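Side-chain contact in carbohydrate deacetylase (Enterococcus faecalis, PDB 2I5I), which probably removes acetyl groups from acetylated carbohydrates, apparently with magnesium as cofactor, in the breakdown of oligosaccharides: residues A48-S51 with A52-S55. Sequence-based numbering, arbitrary orientation.
Sequences AMES and ARIS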
ATOM      1  N   ALA A  48      -6.682 -15.100  -1.354  1.00 16.98           N
ATOM      2  CA  ALA A  48      -6.951 -14.919   0.063  1.00 18.87           C
ATOM      3  C   ALA A  48      -5.731 -14.396   0.795  1.00 21.37           C
ATOM      4  O   ALA A  48      -5.762 -13.502   1.651  1.00 18.46           O
ATOM      5  CB  ALA A  48      -7.427 -16.246   0.655  1.00 24.42           C
HETATM    6  N   MSE A  49      -4.559 -14.957   0.463  1.00 21.86           N
HETATM    7  CA  MSE A  49      -3.359 -14.546   1.174  1.00 18.09           C
HETATM    8  C   MSE A  49      -2.994 -13.112   0.816  1.00 18.30           C
HETATM    9  O   MSE A  49      -2.537 -12.336   1.652  1.00 19.71           O
HETATM   10  CB  MSE A  49      -2.239 -15.559   0.860  1.00 23.65           C
HETATM   11  CG  MSE A  49      -2.569 -16.948   1.398  1.00 23.42           C
HETATM   12 SE   MSE A  49      -2.612 -17.078   3.199  0.75 19.32          SE
HETATM   13  CE  MSE A  49      -0.942 -16.561   3.596  1.00 27.61           C
ATOM     14  N   GLU A  50      -3.244 -12.727  -0.439  1.00 17.54           N
ATOM     15  CA  GLU A  50      -3.054 -11.326  -0.834  1.00 19.06           C
ATOM     16  C   GLU A  50      -4.011 -10.407  -0.079  1.00 15.90           C
ATOM     17  O   GLU A  50      -3.615  -9.346   0.436  1.00 19.27           O
ATOM     18  CB  GLU A  50      -3.275 -11.190  -2.344  1.00 24.08           C
ATOM     19  CG  GLU A  50      -3.300  -9.792  -2.920  1.00 30.28           C
ATOM     20  CD  GLU A  50      -2.111  -8.924  -2.591  1.00 41.22           C
ATOM     21  OE1 GLU A  50      -1.030  -9.434  -2.228  1.00 34.09           O
ATOM     22  OE2 GLU A  50      -2.262  -7.687  -2.705  1.00 52.05           O
ATOM     23  N   SER A  51      -5.274 -10.763   0.024  1.00 19.39           N
ATOM     24  CA  SER A  51      -6.237  -9.927   0.753  1.00 17.92           C
ATOM     25  C   SER A  51      -5.822  -9.728   2.195  1.00 18.53           C
ATOM     26  O   SER A  51      -5.873  -8.683   2.851  1.00 18.39           O
ATOM     27  CB  SER A  51      -7.627 -10.565   0.671  1.00 17.83           C
ATOM     28  OG  SER A  51      -8.612  -9.773   1.293  1.00 27.40           O
ATOM     29  N   ALA A  52      -5.325 -10.845   2.778  1.00 17.33           N
ATOM     30  CA  ALA A  52      -4.842 -10.691   4.158  1.00 19.19           C
ATOM     31  C   ALA A  52      -3.685  -9.717   4.257  1.00 17.44           C
ATOM     32  O   ALA A  52      -3.613  -8.908   5.184  1.00 20.60           O
ATOM     33  CB  ALA A  52      -4.471 -12.080   4.696  1.00 20.62           C
ATOM     34  N   ARG A  53      -2.751  -9.814   3.327  1.00 18.35           N
ATOM     35  CA  ARG A  53      -1.580  -8.969   3.338  1.00 21.58           C
ATOM     36  C   ARG A  53      -1.969  -7.485   3.299  1.00 16.25           C
ATOM     37  O   ARG A  53      -1.366  -6.692   3.986  1.00 22.24           O
ATOM     38  CB  ARG A  53      -0.682  -9.247   2.140  1.00 23.05           C
ATOM     39  CG  ARG A  53       0.563  -8.395   2.054  1.00 23.38           C
ATOM     40  CD  ARG A  53       1.353  -8.655   0.774  1.00 29.56           C
ATOM     41  NE  ARG A  53       0.660  -8.140  -0.403  1.00 31.12           N
ATOM     42  CZ  ARG A  53       0.805  -6.946  -0.953  1.00 37.16           C
ATOM     43  NH1 ARG A  53       1.645  -6.037  -0.472  1.00 38.03           N
ATOM     44  NH2 ARG A  53       0.086  -6.640  -2.027  1.00 33.12           N
ATOM     45  N   ILE A  54      -2.976  -7.209   2.468  1.00 20.15           N
ATOM     46  CA  ILE A  54      -3.247  -5.766   2.308  1.00 22.76           C
ATOM     47  C   ILE A  54      -4.331  -5.294   3.247  1.00 18.74           C
ATOM     48  O   ILE A  54      -4.276  -4.109   3.617  1.00 19.46           O
ATOM     49  CB  ILE A  54      -3.591  -5.422   0.857  1.00 23.91           C
ATOM     50  CG1 ILE A  54      -4.940  -5.927   0.367  1.00 32.17           C
ATOM     51  CG2 ILE A  54      -2.480  -5.927  -0.064  1.00 24.77           C
ATOM     52  CD1 ILE A  54      -5.261  -5.518  -1.060  1.00 50.92           C
ATOM     53  N   SER A  55      -5.280  -6.144   3.618  1.00 18.19           N
ATOM     54  CA  SER A  55      -6.401  -5.679   4.433  1.00 21.81           C
ATOM     55  C   SER A  55      -6.487  -6.305   5.817  1.00 24.60           C
ATOM     56  O   SER A  55      -7.261  -5.797   6.651  1.00 22.65           O
ATOM     57  CB  SER A  55      -7.694  -5.885   3.624  1.00 29.37           C
ATOM     58  OG  SER A  55      -8.206  -7.180   3.718  1.00 30.88           O
TER
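Four successive i to i+4 bonds, from the N atoms of A52, R53, I54 and S55 to the carbonyl oxygens of A48, M49, E50 and S51, carry the last turns of helix 45-55. One turn apart on its surface, E50 and R53 form a bidentate, side-on salt bridge: R53 NE reaches E50 OE1 at 2.8 Å, and R53 NH2 meets the syn lone pair of E50 OE2 at 2.7 Å. The two planes are 37° apart, so the pairing is twisted, with OE1 close to the guanidinium plane and OE2 tilted from it. A bend at chi2 (53°) turns the E50 carboxylate toward R53, whose own chain folds back at chi3 (71°). I54 CG2 sits over one face of the guanidinium, displaced toward its rim, and comes within 3.2 Å of E50 OE2. Helix 45-55 is the crossover of a beta-alpha-beta unit between parallel strands 35-38 and 60-65; M49 and A52 pack on I61 of the latter, while I54 meets its counterpart I54 of a neighbouring subunit. At the C-terminal end, S51 O accepts twice, from S55 N (2.7 Å) and from S55 OG (2.9 Å), the hydroxyl approaching from above the carbonyl plane. S51 OG instead bonds Q22 NE2 on helix 18-29.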